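Local coordinates for protein aminoacyl-tRNA synthetase (Cryptosporidium parvum, PDB 5F9Z) that probably charges tRNA(Pro) with proline in an ATP-dependent reaction, as a prolyl-tRNA synthetase, and is held here with the inhibitor halofuginone and an ATP analogue, at residues A184-Y195 against Q239-G247; E318-V326 against F363-R373. All blocks are in the same frame, centred on the assembly; numbering follows the deposited sequence.

In the fold
Interactions 1 and 2 lie in different parts of the chain, one following the other in sequence. Interaction 1 (184-195 with 239-247) belongs to the class II synthetase core. Its strand carries residues of both the ATP-analogue pocket and the halofuginone pocket. Interaction 2 (318-326 with 363-373) belongs to the anticodon-binding domain and packs a helix on that domain's five-stranded sheet. The two centres are 50 Å apart, on opposite sides of the chain's centre, and the nearest atoms are about 29 Å apart. The contacts therefore do not touch. Both pack a helix on a strand running roughly the other way, one behind the active site and one remote from it; in interaction 2 the short helix 367-372 joins in.

Interaction 1. Residues A184-Y195 against Q239-G247; sequences ALEMVDIILNEY and QAATSHLLG. With ANP (phosphoaminophosphonic acid-adenylate ester), chain D; HFG (7-bromo-6-chloro-3-{3-[(2R,3S)-3-hydroxypiperidin-2-yl]-2-oxopropyl}quinazolin-4(3H)-one), chain E.
The class II synthetase core packs helix 181-202 behind a strand of its active-site sheet. The axes of the segments 184-195 and 239-247 run antiparallel, 7.8 Å apart at closest approach. Ser243 OG donates to Val188 O at 3.1 Å. With OG anti to the backbone N (chi1 -175°), the hydroxyl reaches that carbonyl from the flank, at a C=O...O angle of 108°. Val188 O also accepts the helical bond from Leu192 N, so two donors hold it. The two methyls of Val188 rest on successive residues of the strand: Val188 CG1 lies 3.3 Å from Ser243 OG, and CG2 meets His244 O and Leu245 CB. Leu245 crosses Leu185 at about a right angle. Leu245 CD1 touches Ala184 CB at 3.8 Å, while Leu245 CD2 meets Leu185 CD1. The Tyr195 ring is sandwiched. Ala241 CB makes a CH-pi contact with one face, 3.8 Å from the Tyr195 ring centroid, and Ile191 CG2 lies over the opposite face, both offset toward the rim. Thr242 O meets the ring edge at CE2.

Thr242 and His244 point from the strand away from the helix, and both meet ligand. His244 NE2 donates to halofuginone O7' at 2.6 Å in the ring plane, and Thr224 OG1 is hydrogen-bonded to ND1. Gln239 O accepts from O2' of the ATP analogue at 2.5 Å. Strand 236-247 lies between strands 223-231 and 265-276. Tyr195 touches both neighbours, at Ile227 and Leu275, and its OH pairs with Gln172. Ile191 reaches Trp273 of strand 265-276 and Ile70 of helix 53-71.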
loop_
_atom_site.group_PDB
_atom_site.type_symbol
_atom_site.label_atom_id
_atom_site.label_comp_id
_atom_site.label_asym_id
_atom_site.label_seq_id
_atom_site.Cartn_x
_atom_site.Cartn_y
_atom_site.Cartn_z
ATOM N N ALA A 184 17.666 -13.160 -12.372
ATOM C CA ALA A 184 17.067 -11.848 -12.156
ATOM C C ALA A 184 15.545 -11.923 -12.180
ATOM O O ALA A 184 14.877 -11.314 -11.338
ATOM C CB ALA A 184 17.574 -10.860 -13.204
ATOM N N LEU A 185 14.981 -12.667 -13.136
ATOM C CA LEU A 185 13.529 -12.796 -13.211
ATOM C C LEU A 185 12.974 -13.495 -11.976
ATOM O O LEU A 185 11.904 -13.130 -11.475
ATOM C CB LEU A 185 13.131 -13.549 -14.481
ATOM C CG LEU A 185 11.635 -13.796 -14.682
ATOM C CD1 LEU A 185 10.859 -12.487 -14.654
ATOM C CD2 LEU A 185 11.385 -14.544 -15.985
ATOM N N GLU A 186 13.689 -14.505 -11.472
ATOM C CA GLU A 186 13.289 -15.132 -10.217
ATOM C C GLU A 186 13.290 -14.128 -9.073
ATOM O O GLU A 186 12.442 -14.208 -8.176
ATOM C CB GLU A 186 14.213 -16.309 -9.901
ATOM C CG GLU A 186 14.081 -17.472 -10.871
ATOM C CD GLU A 186 15.222 -18.467 -10.751
ATOM O OE1 GLU A 186 16.180 -18.188 -10.000
ATOM O OE2 GLU A 186 15.159 -19.526 -11.411
ATOM N N MET A 187 14.223 -13.174 -9.091
ATOM C CA MET A 187 14.220 -12.115 -8.087
ATOM C C MET A 187 13.017 -11.196 -8.261
ATOM O O MET A 187 12.450 -10.711 -7.274
ATOM C CB MET A 187 15.523 -11.319 -8.165
ATOM C CG MET A 187 15.676 -10.259 -7.090
ATOM S SD MET A 187 15.881 -10.970 -5.449
ATOM C CE MET A 187 15.901 -9.492 -4.446
ATOM N N VAL A 188 12.612 -10.946 -9.509
ATOM C CA VAL A 188 11.444 -10.106 -9.764
ATOM C C VAL A 188 10.189 -10.756 -9.196
ATOM O O VAL A 188 9.388 -10.110 -8.511
ATOM C CB VAL A 188 11.299 -9.829 -11.272
ATOM C CG1 VAL A 188 10.026 -9.044 -11.550
ATOM C CG2 VAL A 188 12.513 -9.083 -11.796
ATOM N N ASP A 189 10.002 -12.049 -9.473
ATOM C CA ASP A 189 8.825 -12.754 -8.976
ATOM C C ASP A 189 8.850 -12.896 -7.460
ATOM O O ASP A 189 7.795 -12.857 -6.816
ATOM C CB ASP A 189 8.720 -14.131 -9.633
ATOM C CG ASP A 189 8.513 -14.048 -11.128
ATOM O OD1 ASP A 189 7.877 -13.077 -11.583
ATOM O OD2 ASP A 189 8.987 -14.953 -11.846
ATOM N N ILE A 190 10.037 -13.070 -6.874
ATOM C CA ILE A 190 10.143 -13.202 -5.423
ATOM C C ILE A 190 9.682 -11.920 -4.740
ATOM O O ILE A 190 8.913 -11.953 -3.771
ATOM C CB ILE A 190 11.583 -13.571 -5.023
ATOM C CG1 ILE A 190 11.827 -15.069 -5.225
ATOM C CG2 ILE A 190 11.866 -13.164 -3.584
ATOM C CD1 ILE A 190 13.265 -15.488 -5.015
ATOM N N ILE A 191 10.139 -10.771 -5.239
ATOM C CA ILE A 191 9.772 -9.499 -4.625
ATOM C C ILE A 191 8.291 -9.210 -4.832
ATOM O O ILE A 191 7.614 -8.693 -3.935
ATOM C CB ILE A 191 10.656 -8.367 -5.177
ATOM C CG1 ILE A 191 12.120 -8.601 -4.801
ATOM C CG2 ILE A 191 10.192 -7.026 -4.645
ATOM C CD1 ILE A 191 12.376 -8.582 -3.308
ATOM N N LEU A 192 7.760 -9.544 -6.011
ATOM C CA LEU A 192 6.347 -9.296 -6.283
ATOM C C LEU A 192 5.456 -10.071 -5.320
ATOM O O LEU A 192 4.449 -9.543 -4.833
ATOM C CB LEU A 192 6.016 -9.659 -7.729
ATOM C CG LEU A 192 4.594 -9.318 -8.179
ATOM C CD1 LEU A 192 4.391 -7.812 -8.200
ATOM C CD2 LEU A 192 4.292 -9.924 -9.539
ATOM N N ASN A 193 5.811 -11.327 -5.032
ATOM C CA ASN A 193 5.033 -12.110 -4.078
ATOM C C ASN A 193 5.117 -11.517 -2.678
ATOM O O ASN A 193 4.139 -11.554 -1.922
ATOM C CB ASN A 193 5.509 -13.563 -4.078
ATOM C CG ASN A 193 5.157 -14.291 -5.361
ATOM O OD1 ASN A 193 4.124 -14.025 -5.976
ATOM N ND2 ASN A 193 6.018 -15.216 -5.772
ATOM N N GLU A 194 6.277 -10.963 -2.310
ATOM C CA GLU A 194 6.396 -10.308 -1.012
ATOM C C GLU A 194 5.588 -9.016 -0.973
ATOM O O GLU A 194 4.993 -8.681 0.058
ATOM C CB GLU A 194 7.865 -10.035 -0.687
ATOM C CG GLU A 194 8.750 -11.277 -0.639
ATOM C CD GLU A 194 8.517 -12.142 0.591
ATOM O OE1 GLU A 194 7.576 -11.865 1.365
ATOM O OE2 GLU A 194 9.287 -13.106 0.788
ATOM N N TYR A 195 5.562 -8.276 -2.084
ATOM C CA TYR A 195 4.701 -7.101 -2.170
ATOM C C TYR A 195 3.236 -7.491 -2.015
ATOM O O TYR A 195 2.487 -6.856 -1.263
ATOM C CB TYR A 195 4.928 -6.379 -3.499
ATOM C CG TYR A 195 6.163 -5.510 -3.535
ATOM C CD1 TYR A 195 6.702 -4.987 -2.367
ATOM C CD2 TYR A 195 6.788 -5.208 -4.737
ATOM C CE1 TYR A 195 7.827 -4.189 -2.397
ATOM C CE2 TYR A 195 7.914 -4.409 -4.777
ATOM C CZ TYR A 195 8.432 -3.904 -3.603
ATOM O OH TYR A 195 9.554 -3.110 -3.634
ATOM N N GLN A 239 -1.927 1.293 -8.611
ATOM C CA GLN A 239 -0.796 0.372 -8.635
ATOM C C GLN A 239 -0.199 0.280 -7.236
ATOM O O GLN A 239 0.336 1.261 -6.712
ATOM C CB GLN A 239 0.244 0.830 -9.651
ATOM C CG GLN A 239 1.400 -0.143 -9.817
ATOM C CD GLN A 239 2.210 0.123 -11.069
ATOM O OE1 GLN A 239 1.832 0.944 -11.905
ATOM N NE2 GLN A 239 3.330 -0.574 -11.208
ATOM N N ALA A 240 -0.299 -0.904 -6.631
ATOM C CA ALA A 240 0.094 -1.074 -5.238
ATOM C C ALA A 240 1.609 -1.112 -5.077
ATOM O O ALA A 240 2.146 -0.564 -4.109
ATOM C CB ALA A 240 -0.543 -2.345 -4.677
ATOM N N ALA A 241 2.305 -1.755 -6.009
ATOM C CA ALA A 241 3.762 -1.825 -6.001
ATOM C C ALA A 241 4.212 -2.240 -7.395
ATOM O O ALA A 241 3.391 -2.458 -8.291
ATOM C CB ALA A 241 4.271 -2.790 -4.928
ATOM N N THR A 242 5.525 -2.351 -7.577
ATOM C CA THR A 242 6.062 -2.693 -8.885
ATOM C C THR A 242 7.401 -3.401 -8.728
ATOM O O THR A 242 8.147 -3.155 -7.776
ATOM C CB THR A 242 6.220 -1.450 -9.770
ATOM O OG1 THR A 242 6.712 -1.836 -11.059
ATOM C CG2 THR A 242 7.185 -0.469 -9.140
ATOM N N SER A 243 7.688 -4.289 -9.678
ATOM C CA SER A 243 8.931 -5.052 -9.699
ATOM C C SER A 243 9.352 -5.215 -11.150
ATOM O O SER A 243 8.615 -5.803 -11.946
ATOM C CB SER A 243 8.755 -6.416 -9.024
ATOM O OG SER A 243 9.988 -7.108 -8.939
ATOM N N HIS A 244 10.527 -4.695 -11.493
ATOM C CA HIS A 244 10.973 -4.613 -12.876
ATOM C C HIS A 244 12.058 -5.641 -13.161
ATOM O O HIS A 244 12.966 -5.843 -12.349
ATOM C CB HIS A 244 11.516 -3.217 -13.200
ATOM C CG HIS A 244 10.621 -2.100 -12.763
ATOM N ND1 HIS A 244 9.482 -1.746 -13.453
ATOM C CD2 HIS A 244 10.706 -1.250 -11.713
ATOM C CE1 HIS A 244 8.900 -0.728 -12.843
ATOM N NE2 HIS A 244 9.622 -0.409 -11.784
ATOM N N LEU A 245 11.959 -6.285 -14.322
ATOM C CA LEU A 245 13.075 -7.040 -14.889
ATOM C C LEU A 245 13.798 -6.095 -15.837
ATOM O O LEU A 245 13.465 -5.986 -17.018
ATOM C CB LEU A 245 12.595 -8.301 -15.594
ATOM C CG LEU A 245 13.694 -9.095 -16.311
ATOM C CD1 LEU A 245 14.767 -9.543 -15.329
ATOM C CD2 LEU A 245 13.115 -10.284 -17.065
ATOM N N LEU A 246 14.791 -5.382 -15.302
ATOM C CA LEU A 246 15.524 -4.406 -16.098
ATOM C C LEU A 246 16.344 -5.058 -17.202
ATOM O O LEU A 246 16.635 -4.404 -18.209
ATOM C CB LEU A 246 16.439 -3.576 -15.197
ATOM C CG LEU A 246 15.770 -2.921 -13.988
ATOM C CD1 LEU A 246 16.815 -2.310 -13.070
ATOM C CD2 LEU A 246 14.764 -1.873 -14.437
ATOM N N GLY A 247 16.710 -6.324 -17.040
ATOM C CA GLY A 247 17.550 -6.968 -18.035
ATOM C C GLY A 247 18.920 -6.325 -18.055
ATOM O O GLY A 247 19.563 -6.143 -17.016
HETATM P PG ANP D . 2.778 6.779 -11.768
HETATM O O1G ANP D . 2.545 7.041 -13.222
HETATM O O2G ANP D . 1.387 6.643 -11.039
HETATM O O3G ANP D . 3.576 7.985 -11.130
HETATM P PB ANP D . 5.280 5.575 -11.315
HETATM O O1B ANP D . 6.109 4.948 -12.473
HETATM O O2B ANP D . 5.587 7.035 -11.222
HETATM N N3B ANP D . 3.642 5.331 -11.592
HETATM P PA ANP D . 7.091 4.295 -9.691
HETATM O O1A ANP D . 8.139 5.289 -10.008
HETATM O O2A ANP D . 7.206 2.987 -10.478
HETATM O O3A ANP D . 5.640 4.879 -9.968
HETATM O "O5'" ANP D . 7.134 4.032 -8.128
HETATM C "C5'" ANP D . 6.891 2.721 -7.572
HETATM C "C4'" ANP D . 5.534 2.709 -6.915
HETATM O "O4'" ANP D . 5.422 3.844 -6.039
HETATM C "C3'" ANP D . 4.348 2.826 -7.863
HETATM O "O3'" ANP D . 3.960 1.543 -8.340
HETATM C "C2'" ANP D . 3.266 3.449 -6.974
HETATM O "O2'" ANP D . 2.524 2.454 -6.279
HETATM C "C1'" ANP D . 4.081 4.297 -5.988
HETATM N N9 ANP D . 4.075 5.729 -6.273
HETATM C C8 ANP D . 4.377 6.338 -7.464
HETATM N N7 ANP D . 4.299 7.646 -7.430
HETATM C C5 ANP D . 3.927 7.919 -6.122
HETATM C C6 ANP D . 3.678 9.125 -5.439
HETATM N N6 ANP D . 3.770 10.332 -6.002
HETATM N N1 ANP D . 3.325 9.047 -4.135
HETATM C C2 ANP D . 3.231 7.842 -3.565
HETATM N N3 ANP D . 3.441 6.640 -4.109
HETATM C C4 ANP D . 3.789 6.748 -5.397
HETATM O "O4'" HFG E . 11.416 4.855 -10.529
HETATM C C21 HFG E . 11.064 4.206 -11.472
HETATM C "C3'" HFG E . 11.432 2.709 -11.577
HETATM C "C2'" HFG E . 11.859 2.095 -10.243
HETATM N "N1'" HFG E . 12.954 2.784 -9.705
HETATM C "C6'" HFG E . 13.079 2.554 -8.297
HETATM C "C5'" HFG E . 12.311 1.314 -7.835
HETATM C "C4'" HFG E . 10.906 1.417 -8.098
HETATM C C39 HFG E . 10.648 2.134 -9.286
HETATM O "O7'" HFG E . 9.453 1.529 -10.007
HETATM C "C1'" HFG E . 10.174 4.904 -12.666
HETATM N N3 HFG E . 10.269 6.422 -12.554
HETATM C C4 HFG E . 11.467 7.059 -12.848
HETATM O O11 HFG E . 12.450 6.404 -13.200
HETATM C C10 HFG E . 11.552 8.417 -12.749
HETATM C C5 HFG E . 12.778 9.115 -13.048
HETATM C C2 HFG E . 9.219 7.121 -12.181
HETATM N N1 HFG E . 9.265 8.457 -12.070
HETATM C C9 HFG E . 10.428 9.117 -12.353
HETATM C C8 HFG E . 10.479 10.514 -12.239
HETATM C C7 HFG E . 11.686 11.195 -12.532
HETATM BR BR1 HFG E . 11.752 13.143 -12.370
HETATM C C6 HFG E . 12.827 10.485 -12.935
HETATM CL CL1 HFG E . 14.326 11.340 -13.301
#

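Interaction 2. Residues E318-V326 against F363-R373; sequences EQKKICNEV and FEVGPRDIEKR
Ile322 turns toward Val365 of strand 361-365 and toward Ile370 in the anticodon-binding domain, where helix 317-332 packs on a five-stranded mixed sheet. The two branches of Ile322 divide the work. Ile322 CG2 meets Val365 CG1 at 4.0 Å, and Ile322 CG1 meets Ile370 CG2. Ile322 CD1 approaches Arg373 NH2 at 3.7 Å. Cys323 SG also touches Val365 CG1, so two helix residues pack on this one strand methyl. Farther along the helix, Val326 CG1 meets the Phe363 ring in its plane, at the CD2-CE2 edge, 3.6 Å from Phe363 CD2.

Gln319 lies across Ile370 at about a right angle. Ile370 CD1 sits 3.7 Å from Gln319 CB, beside the aliphatic part of the chain. Gln319 CG is anti to the backbone N (chi1 -166°) and the chain is extended beyond it, which carries the amide to the end of strand 361-365. There Gln319 NE2 donates to Val365 O at 2.9 Å. The acceptor lies close to the amide plane, while the donor is tilted 24° from the carbonyl plane. The short helix 367-372 follows at once. Gly366 is its N-cap residue, and the N-H of Gly366 is hydrogen-bonded to Asp369 OD2.

A Schellman motif closes that helix at Arg373, whose side chain turns back to helix 317-332. It grips Glu325 end-on with both terminal nitrogens, one to each carboxylate oxygen. The carboxylate and guanidinium planes are 45° apart, so the pair is twisted. Arg373 NH2 reaches the syn lone pair of Glu325 OE2 at 3.0 Å, whereas Arg373 NH1 meets Glu325 OE1 from above the carboxylate plane at 2.7 Å.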
loop_
_atom_site.group_PDB
_atom_site.type_symbol
_atom_site.label_atom_id
_atom_site.label_comp_id
_atom_site.label_asym_id
_atom_site.label_seq_id
_atom_site.Cartn_x
_atom_site.Cartn_y
_atom_site.Cartn_z
ATOM N N GLU A 318 -9.722 -1.572 42.857
ATOM C CA GLU A 318 -9.965 -2.849 42.198
ATOM C C GLU A 318 -10.240 -2.684 40.710
ATOM O O GLU A 318 -10.013 -3.625 39.942
ATOM C CB GLU A 318 -11.130 -3.578 42.870
ATOM C CG GLU A 318 -10.791 -4.141 44.239
ATOM C CD GLU A 318 -9.751 -5.243 44.170
ATOM O OE1 GLU A 318 -9.974 -6.227 43.433
ATOM O OE2 GLU A 318 -8.706 -5.124 44.844
ATOM N N GLN A 319 -10.719 -1.512 40.286
ATOM C CA GLN A 319 -10.929 -1.270 38.863
ATOM C C GLN A 319 -9.604 -1.087 38.136
ATOM O O GLN A 319 -9.411 -1.624 37.039
ATOM C CB GLN A 319 -11.827 -0.049 38.667
ATOM C CG GLN A 319 -12.392 0.104 37.266
ATOM C CD GLN A 319 -13.493 1.144 37.200
ATOM O OE1 GLN A 319 -13.628 1.980 38.095
ATOM N NE2 GLN A 319 -14.292 1.094 36.141
ATOM N N LYS A 320 -8.678 -0.329 38.730
ATOM C CA LYS A 320 -7.348 -0.193 38.144
ATOM C C LYS A 320 -6.583 -1.507 38.191
ATOM O O LYS A 320 -5.758 -1.776 37.308
ATOM C CB LYS A 320 -6.561 0.900 38.869
ATOM N N LYS A 321 -6.844 -2.334 39.203
ATOM C CA LYS A 321 -6.152 -3.612 39.321
ATOM C C LYS A 321 -6.605 -4.587 38.240
ATOM O O LYS A 321 -5.798 -5.364 37.718
ATOM C CB LYS A 321 -6.383 -4.192 40.716
ATOM C CG LYS A 321 -5.584 -5.439 41.036
ATOM C CD LYS A 321 -5.770 -5.811 42.498
ATOM C CE LYS A 321 -5.358 -7.243 42.769
ATOM N NZ LYS A 321 -6.348 -7.920 43.654
ATOM N N ILE A 322 -7.893 -4.559 37.890
ATOM C CA ILE A 322 -8.389 -5.421 36.821
ATOM C C ILE A 322 -7.848 -4.964 35.472
ATOM O O ILE A 322 -7.441 -5.784 34.641
ATOM C CB ILE A 322 -9.928 -5.459 36.836
ATOM C CG1 ILE A 322 -10.428 -6.256 38.042
ATOM C CG2 ILE A 322 -10.466 -6.058 35.544
ATOM C CD1 ILE A 322 -9.977 -7.701 38.045
ATOM N N CYS A 323 -7.828 -3.649 35.236
ATOM C CA CYS A 323 -7.301 -3.134 33.975
ATOM C C CYS A 323 -5.815 -3.439 33.832
ATOM O O CYS A 323 -5.353 -3.802 32.743
ATOM C CB CYS A 323 -7.554 -1.630 33.876
ATOM S SG CYS A 323 -9.300 -1.167 33.874
ATOM N N ASN A 324 -5.051 -3.298 34.918
ATOM C CA ASN A 324 -3.632 -3.638 34.866
ATOM C C ASN A 324 -3.432 -5.131 34.642
ATOM O O ASN A 324 -2.512 -5.539 33.923
ATOM C CB ASN A 324 -2.931 -3.190 36.147
ATOM C CG ASN A 324 -2.803 -1.682 36.247
ATOM O OD1 ASN A 324 -2.908 -0.971 35.248
ATOM N ND2 ASN A 324 -2.567 -1.188 37.457
ATOM N N GLU A 325 -4.282 -5.962 35.249
ATOM C CA GLU A 325 -4.188 -7.403 35.036
ATOM C C GLU A 325 -4.487 -7.758 33.585
ATOM O O GLU A 325 -3.764 -8.545 32.964
ATOM C CB GLU A 325 -5.141 -8.138 35.980
ATOM C CG GLU A 325 -5.252 -9.630 35.704
ATOM C CD GLU A 325 -6.161 -10.342 36.684
ATOM O OE1 GLU A 325 -5.911 -11.532 36.971
ATOM O OE2 GLU A 325 -7.122 -9.711 37.173
ATOM N N VAL A 326 -5.551 -7.177 33.024
ATOM C CA VAL A 326 -5.883 -7.422 31.623
ATOM C C VAL A 326 -4.781 -6.894 30.714
ATOM O O VAL A 326 -4.390 -7.551 29.740
ATOM C CB VAL A 326 -7.251 -6.800 31.281
ATOM C CG1 VAL A 326 -7.520 -6.891 29.788
ATOM C CG2 VAL A 326 -8.356 -7.488 32.064
ATOM N N PHE A 363 -12.209 -2.702 25.427
ATOM C CA PHE A 363 -12.621 -3.418 26.626
ATOM C C PHE A 363 -13.347 -2.444 27.542
ATOM O O PHE A 363 -12.766 -1.441 27.971
ATOM C CB PHE A 363 -11.424 -4.037 27.349
ATOM C CG PHE A 363 -10.801 -5.202 26.627
ATOM C CD1 PHE A 363 -11.318 -5.661 25.426
ATOM C CD2 PHE A 363 -9.699 -5.849 27.164
ATOM C CE1 PHE A 363 -10.740 -6.732 24.770
ATOM C CE2 PHE A 363 -9.121 -6.921 26.516
ATOM C CZ PHE A 363 -9.641 -7.363 25.317
ATOM N N GLU A 364 -14.610 -2.733 27.831
ATOM C CA GLU A 364 -15.398 -1.951 28.773
ATOM C C GLU A 364 -15.355 -2.650 30.126
ATOM O O GLU A 364 -15.810 -3.792 30.253
ATOM C CB GLU A 364 -16.835 -1.794 28.280
ATOM C CG GLU A 364 -16.936 -1.168 26.898
ATOM C CD GLU A 364 -18.361 -1.086 26.392
ATOM O OE1 GLU A 364 -19.277 -1.540 27.109
ATOM O OE2 GLU A 364 -18.565 -0.567 25.274
ATOM N N VAL A 365 -14.800 -1.972 31.126
ATOM C CA VAL A 365 -14.581 -2.549 32.448
ATOM C C VAL A 365 -15.387 -1.726 33.444
ATOM O O VAL A 365 -14.955 -0.649 33.871
ATOM C CB VAL A 365 -13.096 -2.583 32.826
ATOM C CG1 VAL A 365 -12.913 -3.211 34.200
ATOM C CG2 VAL A 365 -12.302 -3.346 31.776
ATOM N N GLY A 366 -16.560 -2.231 33.819
ATOM C CA GLY A 366 -17.388 -1.590 34.811
ATOM C C GLY A 366 -17.570 -2.465 36.034
ATOM O O GLY A 366 -16.944 -3.520 36.165
ATOM N N PRO A 367 -18.423 -2.025 36.967
ATOM C CA PRO A 367 -18.691 -2.847 38.163
ATOM C C PRO A 367 -19.057 -4.290 37.853
ATOM O O PRO A 367 -18.521 -5.212 38.480
ATOM C CB PRO A 367 -19.851 -2.102 38.841
ATOM C CG PRO A 367 -19.836 -0.708 38.285
ATOM C CD PRO A 367 -18.892 -0.638 37.120
ATOM N N ARG A 368 -19.964 -4.512 36.897
ATOM C CA ARG A 368 -20.362 -5.875 36.558
ATOM C C ARG A 368 -19.193 -6.679 36.005
ATOM O O ARG A 368 -19.109 -7.891 36.237
ATOM C CB ARG A 368 -21.512 -5.851 35.551
ATOM N N ASP A 369 -18.283 -6.027 35.279
ATOM C CA ASP A 369 -17.127 -6.730 34.736
ATOM C C ASP A 369 -16.126 -7.075 35.833
ATOM O O ASP A 369 -15.521 -8.154 35.813
ATOM C CB ASP A 369 -16.469 -5.883 33.648
ATOM C CG ASP A 369 -17.450 -5.452 32.577
ATOM O OD1 ASP A 369 -17.675 -6.230 31.626
ATOM O OD2 ASP A 369 -17.998 -4.334 32.687
ATOM N N ILE A 370 -15.939 -6.170 36.796
ATOM C CA ILE A 370 -15.056 -6.452 37.925
ATOM C C ILE A 370 -15.612 -7.598 38.761
ATOM O O ILE A 370 -14.862 -8.448 39.259
ATOM C CB ILE A 370 -14.859 -5.183 38.775
ATOM C CG1 ILE A 370 -14.327 -4.035 37.916
ATOM C CG2 ILE A 370 -13.922 -5.456 39.943
ATOM C CD1 ILE A 370 -14.352 -2.698 38.616
ATOM N N GLU A 371 -16.936 -7.642 38.918
ATOM C CA GLU A 371 -17.554 -8.636 39.788
ATOM C C GLU A 371 -17.421 -10.042 39.216
ATOM O O GLU A 371 -17.236 -11.008 39.966
ATOM C CB GLU A 371 -19.024 -8.278 40.011
ATOM C CG GLU A 371 -19.747 -9.153 41.017
ATOM C CD GLU A 371 -21.183 -8.712 41.231
ATOM O OE1 GLU A 371 -21.597 -7.714 40.603
ATOM O OE2 GLU A 371 -21.896 -9.363 42.022
ATOM N N LYS A 372 -17.506 -10.177 37.896
ATOM C CA LYS A 372 -17.442 -11.476 37.240
ATOM C C LYS A 372 -16.032 -11.868 36.819
ATOM O O LYS A 372 -15.849 -12.971 36.293
ATOM C CB LYS A 372 -18.357 -11.487 36.010
ATOM C CG LYS A 372 -19.794 -11.084 36.295
ATOM C CD LYS A 372 -20.576 -10.894 35.005
ATOM C CE LYS A 372 -20.691 -12.194 34.227
ATOM N NZ LYS A 372 -21.469 -13.221 34.975
ATOM N N ARG A 373 -15.042 -11.005 37.045
ATOM C CA ARG A 373 -13.693 -11.186 36.505
ATOM C C ARG A 373 -13.751 -11.465 35.005
ATOM O O ARG A 373 -13.183 -12.434 34.496
ATOM C CB ARG A 373 -12.933 -12.283 37.253
ATOM C CG ARG A 373 -12.421 -11.842 38.615
ATOM C CD ARG A 373 -11.438 -12.838 39.207
ATOM N NE ARG A 373 -10.338 -13.141 38.295
ATOM C CZ ARG A 373 -9.285 -12.354 38.097
ATOM N NH1 ARG A 373 -8.333 -12.718 37.248
ATOM N NH2 ARG A 373 -9.184 -11.198 38.737
#